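L-fuculose phosphate aldolase (Streptococcus pneumoniae, PDB 4C24) is a zinc-binding member of the class II aldolase and adducin family, with an AraD-like alpha/beta fold, and assembles as four protein chains. Local coordinates at residues W80-I85 / V143-A148; I162-Q167 / F173-E178; E12-G17 / S58-M63; T101-V106 / Y186-N191. All coordinates share one frame; numbering follows the deposited sequence.

Overall arrangement
From the N terminus, interaction 3 closes first, where the chain entering strand 61-64 packs back on helix 7-22 near one edge of the mixed sheet. Interaction 1 then joins helices 80-89 and 139-149. Before it closes, the chain passes through 101-106, the first half of interaction 4, so these two loops cross. Interaction 2, a short closure between strand 161-166 and helix 169-192, is nested inside the long loop that interaction 4 completes farther along that same helix. Interaction 2 lies centrally: its Leu163 touches Met82 and Ala145 of interaction 1, Phe173 touches Tyr16 of interaction 3, and Val176 touches Thr101 of interaction 4. Interactions 3 and 4 lie on opposite sides of the chain's centre.

Interaction 1 (W80-I85 / V143-A148); sequences WYMHLI and VNAAKA
The helix layer of this AraD-like alpha/beta fold is built in part by Met82 and Ile85 of helix 80-89 packing on Val143, Ala145 and Ala146 of helix 139-149. The two segments run in roughly the same direction at 34°, with their axes 9.0 Å apart, and two of the three touching residues on helix 139-149 are alanines. No hydrogen bond crosses between them; the contact is purely apolar.

Met82 works from the side that faces the sheet. Its CG lies anti to the backbone N (chi1 173°) and the chain runs out extended to the sulfur, which brings Met82 SD to 4.0 Å from Ala145 CB, with Met82 CG almost as near. A bend at chi3 then turns the terminal methyl. Beneath, Leu163 of strand 161-166 touches both Met82 and Ala145, so the helices share a footing on the sheet. Met82 also packs on His98, one of the zinc-binding residues, and its side chain is about 6 Å from the metal. It thus belongs to the apolar surroundings of the zinc site.

Ile85 grips the partner helix with two branches, one turn farther along. To one side, Ile85 CG2 meets the methyl of Ala146, 4.1 Å from Ala146 CB. On its own helix, Ile85 CB lies over one face of the Tyr81 ring, displaced toward its rim, while Tyr81 itself packs on Lys139 and Ala142. The longer branch of Ile85 reaches the more exposed margin of the contact, where Ile85 CD1 lies 3.8 Å from Val143 CG2, the two side chains meeting at a slant.

Interaction 2 (I162-Q167 / F173-E178); sequences ILAGAQ and FNIVEE
This is helix-on-sheet packing at the buried centre of the alpha/beta fold: Ala164 and Ala166 of strand 161-166 lie under Ile175 and Val176 of helix 169-192. After a short turn the chain folds back over the strand it has just left, and the segments run roughly antiparallel, at 141°, with their axes 7.5 Å apart. Methyl-sized side chains on the strand suit so near an approach.

Ala164 CB sits between two branched residues, 3.7 Å from Ile175 CG2 and 3.8 Å from Val176 CG2. Those neighbours offer differently placed methyls: CG2 of Ile175 is anti to the backbone N, whereas CG2 of Val176 lies beside it. Toward the start of the strand, Ile162 packs on Val179, one turn later in the helix. The backbone O of Ile162 accepts a hydrogen bond from His98 ND1, a second-shell bond that probably helps to orient this zinc-site histidine. Farther along the helix, Glu178 OE1 makes a weak hydrogen bond to Thr29 OG1 of the second subunit.

The other branch of Ile175 follows the strand toward its end. Because CG1 is beside the backbone N (chi1 -64°) and the chain continues extended, Ile175 CD1 arrives 3.8 Å from Ala166 CB and 3.4 Å from Gly165 O.

Interaction 3 (E12-G17 / S58-M63); sequences ELIKYG and SDIVVM
No flat group enters the contact in which Leu13 and Ile14 of helix 7-22 meet Ile60. The ring of Tyr16 takes no part in it: Glu12 CG lies at its edge, in the ring plane, and Tyr16 packs on Leu169 and Leu170. What joins the segments is therefore a meeting of aliphatic branches. Ile60, just ahead of strand 61-64, points toward the helix and uses two methyls. Ile60 CG2 is 3.9 Å from Leu13 CD1, and Ile60 CD1 is 4.1 Å from the same Leu13 methyl, so that one leucine branch touches both arms of the isoleucine. With CG1 beside the backbone N (chi1 -58°) and a further turn at chi2, the longer arm of Ile60 also reaches Ile14. There CD1 of Ile60 and CD1 of Ile14 are 3.8 Å apart, the two side chains running by one another from opposing directions, a contact less certain because Ile14 has a second conformer. Ile14 also packs on Ile55, while Asp59 forms a salt bridge with Arg74. Leu13 and Ile60 both rest on Ala44 of strand 42-45, and Leu13 touches Leu169 as well, so the contact lies between helix 7-22, the start of helix 169-192 and the sheet.

Interaction 4 (T101-V106 / Y186-N191); sequences TTYATV and YCLAKN. With SO4 (sulfate ion), chain D.
Tyr103 and Cys187 form the centre of the contact, with Cys187 CB 3.6 Å from Tyr103 CD2 in an oblique approach to the ring. The sulfur lies at the ring's edge, a sulfur-aromatic contact in which Cys187 SG is 5.3 Å from the centroid of Tyr103 and 82° off its normal. Having CG beside the backbone N (chi1 -70°), Tyr103 extends toward helix 169-192, where its side chain and that of Leu188 cross at about a right angle; Leu188 CD2 comes within 4.0 Å of Tyr103 OH. Val106 completes this shell, Val106 CG1 lying 4.0 Å from Cys187 SG.

Another edge of the ring meets a sulfate ion, probably from the crystallisation liquor, whose O3 lies near the ring plane, 3.6 Å from Tyr103 CE1. Thr102 OG1 donates to sulfate O1 at 2.9 Å, and NZ of Lys184 in this chain and in the third subunit are hydrogen-bonded to it as well. Behind them, the Glu180 carboxylate accepts from Thr101 OG1 and from the backbone N of Tyr103 and Ala104, which would help to hold the start of helix 103-110.

Val106 packs on Leu188 of the third subunit, and Leu188 on Val106 of the second: the same pair meets at both interfaces, consistent with the cyclic tetramers of this aldolase family.

Interaction 1 (W80-I85 / V143-A148)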
# COMPACT_ATOMS: atom_id res chain seq x y z
N TRP A 80 -8.26 29.03 1.04
CA TRP A 80 -7.34 30.10 1.33
C TRP A 80 -7.57 30.78 2.66
O TRP A 80 -6.61 31.15 3.31
CB TRP A 80 -7.34 31.14 0.19
CG TRP A 80 -8.64 31.89 0.07
CD1 TRP A 80 -9.71 31.57 -0.72
CD2 TRP A 80 -9.02 33.08 0.79
NE1 TRP A 80 -10.75 32.46 -0.52
CE2 TRP A 80 -10.36 33.40 0.40
CE3 TRP A 80 -8.38 33.87 1.75
CZ2 TRP A 80 -11.05 34.50 0.93
CZ3 TRP A 80 -9.06 34.97 2.27
CH2 TRP A 80 -10.38 35.27 1.85
N TYR A 81 -8.84 30.87 3.10
CA TYR A 81 -9.10 31.54 4.36
C TYR A 81 -8.79 30.65 5.56
O TYR A 81 -8.32 31.15 6.59
CB TYR A 81 -10.50 32.11 4.37
CG TYR A 81 -10.82 32.90 5.62
CD1 TYR A 81 -10.06 33.99 6.03
CD2 TYR A 81 -11.92 32.54 6.39
CE1 TYR A 81 -10.36 34.71 7.17
CE2 TYR A 81 -12.22 33.23 7.54
CZ TYR A 81 -11.47 34.31 7.94
OH TYR A 81 -11.76 35.00 9.07
N MET A 82 -8.91 29.34 5.38
CA MET A 82 -8.45 28.43 6.42
C MET A 82 -6.95 28.58 6.68
O MET A 82 -6.49 28.54 7.80
CB MET A 82 -8.84 26.99 6.09
CG MET A 82 -8.26 25.99 7.06
SD MET A 82 -9.01 24.36 6.93
CE MET A 82 -8.48 23.94 5.26
N HIS A 83 -6.17 28.81 5.61
CA HIS A 83 -4.76 29.08 5.81
C HIS A 83 -4.52 30.46 6.39
O HIS A 83 -3.80 30.62 7.39
CB HIS A 83 -4.00 29.02 4.45
CG HIS A 83 -3.91 27.66 3.85
ND1 HIS A 83 -2.70 27.01 3.64
CD2 HIS A 83 -4.88 26.79 3.45
CE1 HIS A 83 -2.93 25.83 3.09
NE2 HIS A 83 -4.25 25.65 2.99
N LEU A 84 -5.13 31.47 5.76
CA LEU A 84 -4.89 32.85 6.14
C LEU A 84 -5.21 33.14 7.62
O LEU A 84 -4.45 33.83 8.29
CB LEU A 84 -5.66 33.78 5.22
CG LEU A 84 -5.32 35.26 5.34
CD1 LEU A 84 -3.84 35.55 5.02
CD2 LEU A 84 -6.27 36.09 4.48
N ILE A 85 -6.32 32.58 8.13
CA ILE A 85 -6.69 32.87 9.51
C ILE A 85 -5.66 32.32 10.51
O ILE A 85 -5.46 32.87 11.59
CB ILE A 85 -8.12 32.36 9.81
CG1 ILE A 85 -8.67 33.07 11.04
CG2 ILE A 85 -8.18 30.84 9.92
CD1 ILE A 85 -10.10 32.66 11.36
N VAL A 143 -12.54 29.12 10.84
CA VAL A 143 -12.59 29.41 12.27
C VAL A 143 -12.51 28.13 13.14
O VAL A 143 -11.76 28.09 14.10
CB VAL A 143 -13.85 30.25 12.62
CG1 VAL A 143 -14.09 30.31 14.13
CG2 VAL A 143 -13.75 31.63 12.00
N ASN A 144 -13.24 27.10 12.74
CA ASN A 144 -13.25 25.83 13.47
C ASN A 144 -11.86 25.21 13.53
O ASN A 144 -11.41 24.73 14.55
CB ASN A 144 -14.25 24.84 12.87
CG ASN A 144 -15.70 25.28 13.06
OD1 ASN A 144 -16.00 26.29 13.72
ND2 ASN A 144 -16.60 24.53 12.43
N ALA A 145 -11.14 25.29 12.40
CA ALA A 145 -9.79 24.77 12.32
C ALA A 145 -8.80 25.58 13.16
O ALA A 145 -7.94 25.01 13.81
CB ALA A 145 -9.34 24.74 10.86
N ALA A 146 -8.92 26.91 13.11
CA ALA A 146 -8.07 27.78 13.93
C ALA A 146 -8.22 27.42 15.39
O ALA A 146 -7.25 27.19 16.08
CB ALA A 146 -8.40 29.25 13.69
N LYS A 147 -9.46 27.32 15.84
CA LYS A 147 -9.71 27.06 17.25
C LYS A 147 -9.19 25.70 17.70
O LYS A 147 -8.51 25.58 18.72
CB LYS A 147 -11.19 27.19 17.51
CG LYS A 147 -11.68 28.62 17.40
CD LYS A 147 -13.16 28.75 17.64
CE LYS A 147 -13.43 28.91 19.12
NZ LYS A 147 -14.89 29.06 19.28
N ALA A 148 -9.48 24.66 16.91
CA ALA A 148 -9.08 23.31 17.27
C ALA A 148 -7.59 23.02 17.07
O ALA A 148 -7.09 21.99 17.53
CB ALA A 148 -9.93 22.29 16.55

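Interaction 2 (I162-Q167 / F173-E178)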
# COMPACT_ATOMS: atom_id res chain seq x y z
N ILE A 162 -6.81 16.84 7.00
CA ILE A 162 -5.88 17.30 8.00
C ILE A 162 -5.35 18.66 7.57
O ILE A 162 -5.28 18.97 6.37
CB ILE A 162 -4.71 16.29 8.16
CG1 ILE A 162 -3.82 16.61 9.36
CG2 ILE A 162 -3.87 16.22 6.89
CD1 ILE A 162 -2.77 15.56 9.65
N LEU A 163 -4.99 19.46 8.56
CA LEU A 163 -4.29 20.71 8.39
C LEU A 163 -3.08 20.69 9.31
O LEU A 163 -3.19 20.35 10.49
CB LEU A 163 -5.19 21.90 8.74
CG LEU A 163 -4.73 23.32 8.41
CD1 LEU A 163 -4.88 23.54 6.91
CD2 LEU A 163 -5.54 24.39 9.15
N ALA A 164 -1.91 21.05 8.79
CA ALA A 164 -0.72 21.15 9.62
C ALA A 164 0.03 22.44 9.32
O ALA A 164 -0.02 22.92 8.20
CB ALA A 164 0.19 19.96 9.41
N GLY A 165 0.74 22.95 10.31
CA GLY A 165 1.53 24.16 10.14
C GLY A 165 2.86 24.08 10.84
O GLY A 165 3.02 23.38 11.85
N ALA A 166 3.84 24.79 10.30
CA ALA A 166 5.14 24.84 10.93
C ALA A 166 5.88 26.06 10.45
O ALA A 166 5.31 26.91 9.79
CB ALA A 166 5.94 23.58 10.62
N GLN A 167 7.15 26.14 10.85
CA GLN A 167 8.01 27.28 10.51
C GLN A 167 8.33 27.39 9.02
O GLN A 167 8.63 28.48 8.52
CB GLN A 167 9.31 27.22 11.31
N PHE A 173 5.52 19.61 5.98
CA PHE A 173 5.40 18.34 5.29
C PHE A 173 5.71 17.19 6.25
O PHE A 173 4.99 16.17 6.27
CB PHE A 173 6.35 18.31 4.06
CG PHE A 173 6.32 17.02 3.30
CD1 PHE A 173 7.16 15.97 3.68
CD2 PHE A 173 5.42 16.81 2.26
CE1 PHE A 173 7.12 14.75 3.02
CE2 PHE A 173 5.37 15.58 1.60
CZ PHE A 173 6.23 14.56 1.98
N ASN A 174 6.74 17.35 7.08
CA ASN A 174 7.15 16.31 8.03
C ASN A 174 6.04 16.06 9.03
O ASN A 174 5.81 14.92 9.41
CB ASN A 174 8.41 16.70 8.78
CG ASN A 174 8.85 15.61 9.74
OD1 ASN A 174 9.29 14.53 9.33
ND2 ASN A 174 8.72 15.87 11.04
N ILE A 175 5.39 17.14 9.45
CA ILE A 175 4.23 16.99 10.38
C ILE A 175 3.10 16.21 9.72
O ILE A 175 2.52 15.31 10.34
CB ILE A 175 3.74 18.34 10.92
CG1 ILE A 175 4.86 18.96 11.78
CG2 ILE A 175 2.44 18.16 11.73
CD1 ILE A 175 4.62 20.38 12.22
N VAL A 176 2.76 16.51 8.47
CA VAL A 176 1.70 15.79 7.79
C VAL A 176 2.08 14.31 7.73
O VAL A 176 1.29 13.41 8.05
CB VAL A 176 1.39 16.33 6.37
CG1 VAL A 176 0.43 15.38 5.64
CG2 VAL A 176 0.79 17.73 6.42
N GLU A 177 3.30 14.04 7.31
CA GLU A 177 3.74 12.67 7.21
C GLU A 177 3.68 11.93 8.52
O GLU A 177 3.21 10.79 8.56
CB GLU A 177 5.17 12.66 6.67
CG GLU A 177 5.70 11.31 6.28
CD GLU A 177 7.04 11.46 5.60
OE1 GLU A 177 8.03 11.72 6.31
OE2 GLU A 177 7.07 11.34 4.36
N GLU A 178 4.17 12.57 9.58
CA GLU A 178 4.23 11.94 10.89
C GLU A 178 2.85 11.78 11.51
O GLU A 178 2.55 10.74 12.09
CB GLU A 178 5.13 12.72 11.83
CG GLU A 178 5.76 11.84 12.89
CD GLU A 178 6.53 10.67 12.29
OE1 GLU A 178 7.16 10.81 11.22
OE2 GLU A 178 6.52 9.60 12.91

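Interaction 3 (E12-G17 / S58-M63)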
# COMPACT_ATOMS: atom_id res chain seq x y z
N GLU A 12 9.02 26.43 -4.20
CA GLU A 12 8.96 25.53 -3.06
C GLU A 12 7.55 24.99 -2.85
O GLU A 12 7.39 23.79 -2.59
CB GLU A 12 9.54 26.15 -1.79
CG GLU A 12 9.80 25.12 -0.69
CD GLU A 12 10.42 25.71 0.57
OE1 GLU A 12 9.93 26.75 1.06
OE2 GLU A 12 11.39 25.12 1.07
N LEU A 13 6.53 25.83 -3.00
CA LEU A 13 5.15 25.33 -2.95
C LEU A 13 4.90 24.23 -3.97
O LEU A 13 4.30 23.22 -3.67
CB LEU A 13 4.15 26.45 -3.17
CG LEU A 13 4.06 27.43 -2.03
CD1 LEU A 13 3.30 28.65 -2.48
CD2 LEU A 13 3.33 26.82 -0.84
N ILE A 14 5.41 24.43 -5.18
CA ILE A 14 5.28 23.45 -6.24
C ILE A 14 5.99 22.15 -5.89
O ILE A 14 5.43 21.06 -6.06
CB ILE A 14 5.84 24.02 -7.55
CG1 ILE A 14 5.09 25.29 -7.90
CG2 ILE A 14 5.74 23.01 -8.69
CD1 ILE A 14 3.61 25.08 -7.95
N LYS A 15 7.21 22.27 -5.37
CA LYS A 15 8.01 21.12 -4.96
C LYS A 15 7.25 20.26 -3.94
O LYS A 15 7.10 19.06 -4.14
CB LYS A 15 9.33 21.59 -4.36
CG LYS A 15 10.24 20.48 -3.86
CD LYS A 15 11.40 21.08 -3.08
CE LYS A 15 12.06 20.09 -2.13
NZ LYS A 15 12.89 19.08 -2.85
N TYR A 16 6.74 20.90 -2.88
CA TYR A 16 6.05 20.15 -1.82
C TYR A 16 4.69 19.60 -2.22
O TYR A 16 4.30 18.55 -1.72
CB TYR A 16 6.03 20.92 -0.51
CG TYR A 16 7.38 20.84 0.15
CD1 TYR A 16 7.75 19.72 0.90
CD2 TYR A 16 8.35 21.84 -0.05
CE1 TYR A 16 8.99 19.61 1.49
CE2 TYR A 16 9.61 21.73 0.54
CZ TYR A 16 9.93 20.61 1.29
OH TYR A 16 11.17 20.49 1.88
N GLY A 17 3.99 20.30 -3.10
CA GLY A 17 2.80 19.79 -3.77
C GLY A 17 3.08 18.46 -4.43
O GLY A 17 2.41 17.47 -4.18
N SER A 58 3.34 30.83 -12.16
CA SER A 58 2.33 31.83 -12.46
C SER A 58 0.94 31.48 -11.95
O SER A 58 0.07 32.34 -11.94
CB SER A 58 2.31 32.17 -13.95
OG SER A 58 1.93 31.05 -14.74
N ASP A 59 0.72 30.22 -11.57
CA ASP A 59 -0.58 29.79 -11.01
C ASP A 59 -0.67 30.04 -9.51
O ASP A 59 -1.78 30.00 -8.93
CB ASP A 59 -0.81 28.29 -11.22
CG ASP A 59 -1.03 27.91 -12.68
OD1 ASP A 59 -1.75 28.63 -13.42
OD2 ASP A 59 -0.48 26.85 -13.07
N ILE A 60 0.48 30.23 -8.87
CA ILE A 60 0.52 30.55 -7.41
C ILE A 60 -0.13 31.91 -7.21
O ILE A 60 0.07 32.85 -7.97
CB ILE A 60 1.95 30.50 -6.78
CG1 ILE A 60 2.57 29.11 -6.98
CG2 ILE A 60 1.95 30.94 -5.30
CD1 ILE A 60 1.83 27.99 -6.28
N VAL A 61 -0.96 31.98 -6.18
CA VAL A 61 -1.68 33.19 -5.88
C VAL A 61 -1.08 33.82 -4.64
O VAL A 61 -0.77 33.12 -3.66
CB VAL A 61 -3.20 32.93 -5.66
CG1 VAL A 61 -3.89 34.23 -5.29
CG2 VAL A 61 -3.85 32.33 -6.90
N VAL A 62 -0.90 35.13 -4.69
CA VAL A 62 -0.30 35.84 -3.55
C VAL A 62 -1.35 36.80 -3.04
O VAL A 62 -2.00 37.51 -3.80
CB VAL A 62 0.99 36.59 -3.96
CG1 VAL A 62 1.61 37.28 -2.75
CG2 VAL A 62 1.96 35.60 -4.56
N MET A 63 -1.54 36.79 -1.72
CA MET A 63 -2.57 37.55 -1.08
C MET A 63 -2.01 38.36 0.07
O MET A 63 -1.08 37.93 0.71
CB MET A 63 -3.49 36.54 -0.43
CG MET A 63 -4.95 36.72 -0.70
SD MET A 63 -5.61 35.26 0.09
CE MET A 63 -5.72 34.18 -1.33

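Interaction 4 (T101-V106 / Y186-N191)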
# COMPACT_ATOMS: atom_id res chain seq x y z
N THR A 101 -5.46 12.91 3.60
CA THR A 101 -4.66 11.71 3.72
C THR A 101 -5.54 10.48 4.01
O THR A 101 -6.78 10.53 3.83
CB THR A 101 -3.53 11.90 4.73
OG1 THR A 101 -4.11 12.04 6.04
CG2 THR A 101 -2.65 13.12 4.37
N THR A 102 -4.93 9.38 4.40
CA THR A 102 -5.76 8.19 4.65
C THR A 102 -6.25 8.07 6.10
O THR A 102 -7.43 8.39 6.37
CB THR A 102 -5.08 6.91 4.19
OG1 THR A 102 -4.71 7.08 2.83
CG2 THR A 102 -6.03 5.71 4.33
N TYR A 103 -5.38 7.63 7.00
CA TYR A 103 -5.86 7.32 8.36
C TYR A 103 -6.19 8.54 9.18
O TYR A 103 -7.07 8.47 10.07
CB TYR A 103 -4.92 6.36 9.08
CG TYR A 103 -4.97 4.99 8.49
CD1 TYR A 103 -4.19 4.63 7.39
CD2 TYR A 103 -5.84 4.02 9.00
CE1 TYR A 103 -4.24 3.37 6.84
CE2 TYR A 103 -5.90 2.75 8.47
CZ TYR A 103 -5.11 2.42 7.37
OH TYR A 103 -5.16 1.15 6.84
N ALA A 104 -5.52 9.65 8.95
CA ALA A 104 -5.89 10.90 9.58
C ALA A 104 -7.31 11.27 9.19
O ALA A 104 -8.08 11.73 10.03
CB ALA A 104 -4.88 11.99 9.26
N THR A 105 -7.69 11.02 7.95
CA THR A 105 -9.03 11.34 7.48
C THR A 105 -10.03 10.33 8.03
O THR A 105 -11.15 10.72 8.33
CB THR A 105 -9.06 11.40 5.96
OG1 THR A 105 -8.16 12.43 5.56
CG2 THR A 105 -10.46 11.72 5.44
N VAL A 106 -9.62 9.06 8.16
CA VAL A 106 -10.46 8.07 8.90
C VAL A 106 -10.86 8.61 10.26
O VAL A 106 -12.07 8.63 10.63
CB VAL A 106 -9.73 6.73 9.03
CG1 VAL A 106 -10.47 5.80 10.03
CG2 VAL A 106 -9.63 6.11 7.66
N TYR A 186 -2.38 4.22 15.17
CA TYR A 186 -3.47 4.24 16.18
C TYR A 186 -4.65 3.44 15.67
O TYR A 186 -5.25 2.62 16.42
CB TYR A 186 -3.87 5.66 16.47
CG TYR A 186 -4.99 5.82 17.48
CD1 TYR A 186 -4.85 5.32 18.75
CD2 TYR A 186 -6.14 6.49 17.14
CE1 TYR A 186 -5.86 5.51 19.66
CE2 TYR A 186 -7.17 6.68 18.04
CZ TYR A 186 -7.01 6.19 19.30
OH TYR A 186 -8.04 6.37 20.21
N CYS A 187 -5.06 3.67 14.44
CA CYS A 187 -6.21 2.97 13.89
C CYS A 187 -5.98 1.47 13.81
O CYS A 187 -6.83 0.65 14.16
CB CYS A 187 -6.51 3.50 12.49
SG CYS A 187 -7.33 5.10 12.49
N LEU A 188 -4.81 1.07 13.32
CA LEU A 188 -4.49 -0.33 13.21
C LEU A 188 -4.43 -0.97 14.60
O LEU A 188 -4.88 -2.12 14.77
CB LEU A 188 -3.15 -0.52 12.46
CG LEU A 188 -3.21 -0.09 11.02
CD1 LEU A 188 -1.82 -0.29 10.43
CD2 LEU A 188 -4.20 -0.78 10.16
N ALA A 189 -3.88 -0.26 15.58
CA ALA A 189 -3.81 -0.82 16.93
C ALA A 189 -5.22 -1.03 17.45
O ALA A 189 -5.46 -2.05 18.09
CB ALA A 189 -3.01 0.07 17.85
N LYS A 190 -6.12 -0.10 17.14
CA LYS A 190 -7.51 -0.19 17.65
C LYS A 190 -8.17 -1.47 17.11
O LYS A 190 -9.07 -2.05 17.75
CB LYS A 190 -8.30 1.08 17.31
CG LYS A 190 -9.67 1.16 17.99
CD LYS A 190 -9.50 1.59 19.44
CE LYS A 190 -10.85 1.84 20.09
NZ LYS A 190 -10.67 2.16 21.54
N ASN A 191 -7.84 -1.88 15.90
CA ASN A 191 -8.37 -3.12 15.37
C ASN A 191 -8.00 -4.37 16.16
O ASN A 191 -8.77 -5.34 16.20
CB ASN A 191 -7.91 -3.31 13.93
CG ASN A 191 -8.58 -2.36 12.99
OD1 ASN A 191 -9.66 -1.83 13.28
ND2 ASN A 191 -7.94 -2.11 11.84
S SO4 D . -2.21 3.65 3.13
O1 SO4 D . -2.79 4.93 2.68
O2 SO4 D . -1.19 3.26 2.13
O3 SO4 D . -1.58 3.90 4.44
O4 SO4 D . -3.28 2.63 3.24